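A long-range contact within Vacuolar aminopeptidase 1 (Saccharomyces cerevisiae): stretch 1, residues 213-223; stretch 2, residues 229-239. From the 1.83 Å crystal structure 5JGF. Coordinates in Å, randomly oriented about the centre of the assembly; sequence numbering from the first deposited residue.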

ATOM      1  N   LYS D 213     -44.880 -19.786  -6.933  1.00 24.52           N
ATOM      2  CA  LYS D 213     -43.815 -19.621  -5.945  1.00 23.25           C
ATOM      3  C   LYS D 213     -42.676 -20.609  -6.182  1.00 21.82           C
ATOM      4  O   LYS D 213     -41.543 -20.388  -5.753  1.00 19.53           O
ATOM      5  CB  LYS D 213     -44.369 -19.801  -4.529  1.00 25.40           C
ATOM      6  CG  LYS D 213     -45.312 -18.693  -4.081  1.00 28.70           C
ATOM      7  CD  LYS D 213     -45.636 -18.823  -2.600  1.00 33.58           C
ATOM      8  CE  LYS D 213     -46.430 -17.628  -2.087  1.00 37.10           C
ATOM      9  NZ  LYS D 213     -47.726 -17.461  -2.799  1.00 40.55           N
ATOM     10  N   HIS D 214     -42.994 -21.703  -6.864  1.00 20.42           N
ATOM     11  CA  HIS D 214     -42.025 -22.742  -7.191  1.00 19.93           C
ATOM     12  C   HIS D 214     -42.413 -23.228  -8.580  1.00 21.76           C
ATOM     13  O   HIS D 214     -43.598 -23.289  -8.896  1.00 20.63           O
ATOM     14  CB  HIS D 214     -42.127 -23.896  -6.194  1.00 18.30           C
ATOM     15  CG  HIS D 214     -41.980 -23.472  -4.766  1.00 18.78           C
ATOM     16  ND1 HIS D 214     -40.774 -23.079  -4.226  1.00 17.37           N
ATOM     17  CD2 HIS D 214     -42.894 -23.348  -3.776  1.00 18.17           C
ATOM     18  CE1 HIS D 214     -40.952 -22.731  -2.964  1.00 19.08           C
ATOM     19  NE2 HIS D 214     -42.229 -22.886  -2.665  1.00 19.28           N
ATOM     20  N   CYS D 215     -41.432 -23.570  -9.411  1.00 23.59           N
ATOM     21  CA  CYS D 215     -41.746 -24.025 -10.761  1.00 25.79           C
ATOM     22  C   CYS D 215     -42.687 -25.218 -10.696  1.00 25.11           C
ATOM     23  O   CYS D 215     -42.607 -26.044  -9.784  1.00 22.46           O
ATOM     24  CB  CYS D 215     -40.473 -24.400 -11.524  1.00 28.98           C
ATOM     25  SG  CYS D 215     -39.615 -25.822 -10.865  1.00 39.48           S
ATOM     26  N   ILE D 216     -43.583 -25.297 -11.672  1.00 24.52           N
ATOM     27  CA  ILE D 216     -44.565 -26.370 -11.728  1.00 24.89           C
ATOM     28  C   ILE D 216     -43.941 -27.763 -11.722  1.00 24.10           C
ATOM     29  O   ILE D 216     -44.529 -28.700 -11.178  1.00 25.16           O
ATOM     30  CB  ILE D 216     -45.482 -26.212 -12.967  1.00 24.77           C
ATOM     31  CG1 ILE D 216     -46.670 -27.170 -12.851  1.00 25.76           C
ATOM     32  CG2 ILE D 216     -44.701 -26.494 -14.246  1.00 25.24           C
ATOM     33  CD1 ILE D 216     -47.542 -26.900 -11.649  1.00 26.52           C
ATOM     34  N   HIS D 217     -42.759 -27.904 -12.315  1.00 23.77           N
ATOM     35  CA  HIS D 217     -42.085 -29.199 -12.345  1.00 22.63           C
ATOM     36  C   HIS D 217     -41.776 -29.670 -10.928  1.00 22.80           C
ATOM     37  O   HIS D 217     -42.010 -30.831 -10.585  1.00 23.51           O
ATOM     38  CB  HIS D 217     -40.798 -29.107 -13.161  1.00 25.09           C
ATOM     39  N   LEU D 218     -41.252 -28.764 -10.108  1.00 22.32           N
ATOM     40  CA  LEU D 218     -40.921 -29.093  -8.725  1.00 21.63           C
ATOM     41  C   LEU D 218     -42.176 -29.402  -7.914  1.00 19.95           C
ATOM     42  O   LEU D 218     -42.196 -30.356  -7.135  1.00 18.30           O
ATOM     43  CB  LEU D 218     -40.156 -27.938  -8.067  1.00 22.45           C
ATOM     44  CG  LEU D 218     -39.823 -28.100  -6.575  1.00 25.12           C
ATOM     45  CD1 LEU D 218     -39.013 -29.374  -6.347  1.00 26.20           C
ATOM     46  CD2 LEU D 218     -39.040 -26.886  -6.089  1.00 27.54           C
ATOM     47  N   LEU D 219     -43.222 -28.601  -8.098  1.00 18.21           N
ATOM     48  CA  LEU D 219     -44.470 -28.828  -7.371  1.00 20.03           C
ATOM     49  C   LEU D 219     -45.051 -30.204  -7.702  1.00 20.29           C
ATOM     50  O   LEU D 219     -45.481 -30.934  -6.810  1.00 19.98           O
ATOM     51  CB  LEU D 219     -45.491 -27.730  -7.698  1.00 19.48           C
ATOM     52  CG  LEU D 219     -45.142 -26.325  -7.184  1.00 21.36           C
ATOM     53  CD1 LEU D 219     -46.218 -25.328  -7.591  1.00 21.17           C
ATOM     54  CD2 LEU D 219     -45.002 -26.369  -5.664  1.00 20.08           C
ATOM     55  N   ARG D 220     -45.055 -30.558  -8.985  1.00 20.53           N
ATOM     56  CA  ARG D 220     -45.580 -31.856  -9.411  1.00 20.14           C
ATOM     57  C   ARG D 220     -44.743 -32.992  -8.836  1.00 21.20           C
ATOM     58  O   ARG D 220     -45.276 -34.018  -8.407  1.00 20.34           O
ATOM     59  CB  ARG D 220     -45.584 -31.956 -10.938  1.00 21.96           C
ATOM     60  CG  ARG D 220     -46.617 -31.073 -11.620  1.00 22.30           C
ATOM     61  CD  ARG D 220     -46.377 -31.014 -13.122  1.00 23.80           C
ATOM     62  NE  ARG D 220     -47.422 -30.264 -13.811  1.00 25.78           N
ATOM     63  CZ  ARG D 220     -47.316 -29.800 -15.052  1.00 27.81           C
ATOM     64  NH1 ARG D 220     -46.206 -30.006 -15.752  1.00 28.44           N
ATOM     65  NH2 ARG D 220     -48.322 -29.128 -15.595  1.00 28.17           N
ATOM     66  N   TYR D 221     -43.429 -32.796  -8.820  1.00 20.44           N
ATOM     67  CA  TYR D 221     -42.518 -33.810  -8.311  1.00 20.86           C
ATOM     68  C   TYR D 221     -42.711 -34.114  -6.823  1.00 20.49           C
ATOM     69  O   TYR D 221     -42.847 -35.279  -6.444  1.00 22.19           O
ATOM     70  CB  TYR D 221     -41.066 -33.395  -8.583  1.00 20.87           C
ATOM     71  CG  TYR D 221     -40.050 -34.406  -8.102  1.00 21.44           C
ATOM     72  CD1 TYR D 221     -39.263 -34.154  -6.978  1.00 19.34           C
ATOM     73  CD2 TYR D 221     -39.906 -35.635  -8.746  1.00 22.45           C
ATOM     74  CE1 TYR D 221     -38.362 -35.104  -6.503  1.00 20.43           C
ATOM     75  CE2 TYR D 221     -39.010 -36.591  -8.278  1.00 22.85           C
ATOM     76  CZ  TYR D 221     -38.243 -36.320  -7.156  1.00 20.89           C
ATOM     77  OH  TYR D 221     -37.382 -37.277  -6.678  1.00 19.10           O
ATOM     78  N   VAL D 222     -42.731 -33.086  -5.980  1.00 19.86           N
ATOM     79  CA  VAL D 222     -42.902 -33.321  -4.547  1.00 20.65           C
ATOM     80  C   VAL D 222     -44.317 -33.784  -4.204  1.00 20.78           C
ATOM     81  O   VAL D 222     -44.519 -34.485  -3.216  1.00 20.79           O
ATOM     82  CB  VAL D 222     -42.547 -32.067  -3.711  1.00 20.70           C
ATOM     83  CG1 VAL D 222     -41.080 -31.703  -3.927  1.00 20.76           C
ATOM     84  CG2 VAL D 222     -43.445 -30.911  -4.080  1.00 21.65           C
ATOM     85  N   ALA D 223     -45.292 -33.394  -5.020  1.00 20.97           N
ATOM     86  CA  ALA D 223     -46.673 -33.811  -4.793  1.00 22.26           C
ATOM     87  C   ALA D 223     -46.734 -35.311  -5.061  1.00 22.46           C
ATOM     88  O   ALA D 223     -47.364 -36.063  -4.318  1.00 23.83           O
ATOM     89  CB  ALA D 223     -47.612 -33.067  -5.735  1.00 21.01           C
ATOM     90  N   GLU D 229     -52.185 -34.070  -4.508  1.00 26.97           N
ATOM     91  CA  GLU D 229     -52.346 -33.263  -5.711  1.00 28.55           C
ATOM     92  C   GLU D 229     -51.647 -31.920  -5.517  1.00 26.19           C
ATOM     93  O   GLU D 229     -51.545 -31.428  -4.395  1.00 24.45           O
ATOM     94  CB  GLU D 229     -53.831 -33.024  -6.001  1.00 31.54           C
ATOM     95  CG  GLU D 229     -54.644 -34.291  -6.217  1.00 38.37           C
ATOM     96  CD  GLU D 229     -54.095 -35.149  -7.338  1.00 42.41           C
ATOM     97  OE1 GLU D 229     -53.882 -34.616  -8.447  1.00 44.74           O
ATOM     98  OE2 GLU D 229     -53.881 -36.359  -7.112  1.00 46.10           O
ATOM     99  N   VAL D 230     -51.168 -31.334  -6.610  1.00 25.28           N
ATOM    100  CA  VAL D 230     -50.491 -30.043  -6.542  1.00 25.01           C
ATOM    101  C   VAL D 230     -51.400 -28.990  -5.901  1.00 26.44           C
ATOM    102  O   VAL D 230     -50.949 -28.187  -5.084  1.00 25.74           O
ATOM    103  CB  VAL D 230     -50.058 -29.559  -7.952  1.00 24.02           C
ATOM    104  CG1 VAL D 230     -49.553 -28.119  -7.885  1.00 24.36           C
ATOM    105  CG2 VAL D 230     -48.956 -30.465  -8.495  1.00 23.61           C
ATOM    106  N   SER D 231     -52.679 -29.004  -6.264  1.00 25.65           N
ATOM    107  CA  SER D 231     -53.638 -28.045  -5.719  1.00 26.16           C
ATOM    108  C   SER D 231     -53.728 -28.119  -4.197  1.00 25.21           C
ATOM    109  O   SER D 231     -54.110 -27.151  -3.539  1.00 24.98           O
ATOM    110  CB  SER D 231     -55.029 -28.292  -6.311  1.00 26.91           C
ATOM    111  OG  SER D 231     -55.510 -29.578  -5.952  1.00 25.18           O
ATOM    112  N   GLU D 232     -53.364 -29.269  -3.642  1.00 24.32           N
ATOM    113  CA  GLU D 232     -53.430 -29.470  -2.201  1.00 26.21           C
ATOM    114  C   GLU D 232     -52.215 -28.953  -1.430  1.00 25.70           C
ATOM    115  O   GLU D 232     -52.259 -28.843  -0.206  1.00 26.75           O
ATOM    116  CB  GLU D 232     -53.655 -30.956  -1.908  1.00 27.55           C
ATOM    117  CG  GLU D 232     -54.869 -31.518  -2.643  1.00 30.17           C
ATOM    118  CD  GLU D 232     -55.097 -32.995  -2.382  1.00 33.20           C
ATOM    119  OE1 GLU D 232     -54.160 -33.793  -2.589  1.00 31.56           O
ATOM    120  OE2 GLU D 232     -56.223 -33.358  -1.980  1.00 35.61           O
ATOM    121  N   LEU D 233     -51.138 -28.632  -2.139  1.00 23.73           N
ATOM    122  CA  LEU D 233     -49.932 -28.123  -1.486  1.00 23.63           C
ATOM    123  C   LEU D 233     -50.133 -26.686  -1.007  1.00 23.66           C
ATOM    124  O   LEU D 233     -50.536 -25.821  -1.786  1.00 23.59           O
ATOM    125  CB  LEU D 233     -48.745 -28.172  -2.451  1.00 23.19           C
ATOM    126  CG  LEU D 233     -48.340 -29.532  -3.029  1.00 23.36           C
ATOM    127  CD1 LEU D 233     -47.195 -29.330  -4.014  1.00 23.16           C
ATOM    128  CD2 LEU D 233     -47.925 -30.482  -1.913  1.00 23.65           C
ATOM    129  N   ILE D 234     -49.850 -26.435   0.272  1.00 23.93           N
ATOM    130  CA  ILE D 234     -49.997 -25.095   0.848  1.00 24.15           C
ATOM    131  C   ILE D 234     -48.675 -24.430   1.234  1.00 22.14           C
ATOM    132  O   ILE D 234     -48.543 -23.212   1.132  1.00 22.38           O
ATOM    133  CB  ILE D 234     -50.923 -25.116   2.090  1.00 27.03           C
ATOM    134  CG1 ILE D 234     -52.372 -24.947   1.644  1.00 29.12           C
ATOM    135  CG2 ILE D 234     -50.559 -24.006   3.061  1.00 29.60           C
ATOM    136  CD1 ILE D 234     -53.155 -26.208   1.708  1.00 31.66           C
ATOM    137  N   GLN D 235     -47.714 -25.225   1.695  1.00 20.89           N
ATOM    138  CA  GLN D 235     -46.398 -24.713   2.082  1.00 20.36           C
ATOM    139  C   GLN D 235     -45.391 -25.850   2.176  1.00 20.41           C
ATOM    140  O   GLN D 235     -45.761 -27.023   2.167  1.00 19.72           O
ATOM    141  CB  GLN D 235     -46.455 -23.991   3.434  1.00 19.37           C
ATOM    142  CG  GLN D 235     -46.497 -22.466   3.342  1.00 19.21           C
ATOM    143  CD  GLN D 235     -45.414 -21.905   2.434  1.00 21.28           C
ATOM    144  OE1 GLN D 235     -44.346 -22.501   2.280  1.00 21.12           O
ATOM    145  NE2 GLN D 235     -45.681 -20.750   1.834  1.00 20.26           N
ATOM    146  N   MET D 236     -44.113 -25.499   2.259  1.00 18.17           N
ATOM    147  CA  MET D 236     -43.073 -26.509   2.368  1.00 18.44           C
ATOM    148  C   MET D 236     -41.774 -25.962   2.935  1.00 17.28           C
ATOM    149  O   MET D 236     -41.479 -24.774   2.822  1.00 16.69           O
ATOM    150  CB  MET D 236     -42.819 -27.167   1.009  1.00 22.31           C
ATOM    151  CG  MET D 236     -42.702 -26.205  -0.148  1.00 24.90           C
ATOM    152  SD  MET D 236     -42.537 -27.069  -1.734  1.00 32.54           S
ATOM    153  CE  MET D 236     -41.097 -26.241  -2.360  1.00 27.35           C
ATOM    154  N   ASP D 237     -41.020 -26.852   3.568  1.00 15.69           N
ATOM    155  CA  ASP D 237     -39.733 -26.536   4.178  1.00 15.53           C
ATOM    156  C   ASP D 237     -38.828 -27.656   3.680  1.00 14.20           C
ATOM    157  O   ASP D 237     -38.756 -28.724   4.287  1.00 14.85           O
ATOM    158  CB  ASP D 237     -39.855 -26.579   5.706  1.00 15.82           C
ATOM    159  CG  ASP D 237     -38.556 -26.232   6.415  1.00 17.39           C
ATOM    160  OD1 ASP D 237     -37.528 -26.037   5.733  1.00 16.13           O
ATOM    161  OD2 ASP D 237     -38.564 -26.164   7.665  1.00 17.07           O
ATOM    162  N   LEU D 238     -38.155 -27.409   2.559  1.00 13.75           N
ATOM    163  CA  LEU D 238     -37.285 -28.411   1.950  1.00 13.11           C
ATOM    164  C   LEU D 238     -35.805 -28.045   1.985  1.00 14.32           C
ATOM    165  O   LEU D 238     -35.446 -26.869   1.912  1.00 13.97           O
ATOM    166  CB  LEU D 238     -37.704 -28.645   0.493  1.00 13.96           C
ATOM    167  CG  LEU D 238     -39.184 -28.971   0.246  1.00 16.46           C
ATOM    168  CD1 LEU D 238     -39.422 -29.197  -1.247  1.00 16.98           C
ATOM    169  CD2 LEU D 238     -39.578 -30.207   1.044  1.00 13.18           C
ATOM    170  N   ASP D 239     -34.965 -29.074   2.096  1.00 11.99           N
ATOM    171  CA  ASP D 239     -33.509 -28.935   2.123  1.00 13.72           C
ATOM    172  C   ASP D 239     -32.944 -29.537   0.848  1.00 14.94           C
ATOM    173  O   ASP D 239     -33.611 -30.310   0.157  1.00 14.02           O
ATOM    174  CB  ASP D 239     -32.854 -29.783   3.223  1.00 15.52           C
ATOM    175  CG  ASP D 239     -33.222 -29.375   4.623  1.00 16.32           C
ATOM    176  OD1 ASP D 239     -32.703 -30.043   5.541  1.00 18.86           O
ATOM    177  OD2 ASP D 239     -33.996 -28.422   4.821  1.00 17.33           O
TER
HETATM  178  O   HOH W   1     -42.502 -22.307   0.097  1.00 27.87           O

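The helix formed by residues 216-223 lies almost perpendicular to the strand 233-239, the two directions differing by 95° and the axes approaching to 10.9 Å. That separation leaves room for a layer of side chains, and no direct hydrogen bond joins the stretches. The backbones draw nearest where the helix nears Val 230, in the short 3-10 segment that precedes the strand; there Ala 223 CA and Val 230 CA are 5.6 Å apart.

Each element is secured by bonds of its own. At the N-cap, Cys 215 adopts the p rotamer, which turns its sulfur back toward the first turn of the helix, where SG accepts from Leu 218 N at 3.5 Å. The 3-10 segment is tied in a similar way: Glu 232, with chi1 m and chi2 t, brings OE1 to within 2.8 Å of Glu 229 N in a nearly straight hydrogen bond, while Leu 233 N donates to Val 230 O at 3.0 Å.

Val 230 is central to the contact near Ala 223. Its CA-to-CB bond points sideways, yet the t rotamer lets both methyls reach the helix: CG1 lies 4.1 Å from Leu 219 CB and 4.4 Å from Ile 216 CD1, whereas CG2 packs 4.0 Å from Ala 223 CB and 3.8 Å from Arg 220 CA. Arg 220 points away at its CA-to-CB bond and contributes the aliphatic base of its side chain, its CG being 4.0 Å from Val 230 CG2; its guanidinium is hydrogen-bonded elsewhere in the structure.

Leu 233, in the common m,t conformation, has its CA-to-CB bond pointing toward the helix and places CD1 among three residues. This methyl is 4.0 Å from Leu 219 CD2, 4.1 Å from Val 222 CG2 and 4.1 Å from Ala 223 CB. Leu 219 has the same m,t conformation, and the two side chains meet at their terminal methyls. Val 222, in the m rotamer, spans two strand residues, with CG2 against Leu 233 and CG1 4.0 Å from Leu 238 CD1. These side-chain contacts are apolar and join buried residues; Leu 233 CD1 also rests 3.7 Å from the backbone oxygen Leu 219 O.

Farther from Ala 223, Met 236 has the largest area covered by the opposing stretch. Its CA-to-CB bond points toward stretch 1, its chi1 and chi2 are p and t, and a chi3 of -129°, between the usual wells, carries CE over a face of the His 214 imidazole. The methyl stands 3.5 Å from the ring centroid and only 6° off the normal, a CH-pi contact, and SD lies over the face at 4.5 Å from that centroid. The same methyl, Met 236 CE, is 4.3 Å from Leu 218 CD2. His 214 NE2 also meets a water: water 1 lies 2.8 Å from His 214 NE2 and donates to Gln 235 OE1 at 2.9 Å, forming a polar bridge between the stretches. The chi1 of Gln 235, -101°, lies between wells, and its OE1 also accepts from Met 236 N at 3.0 Å.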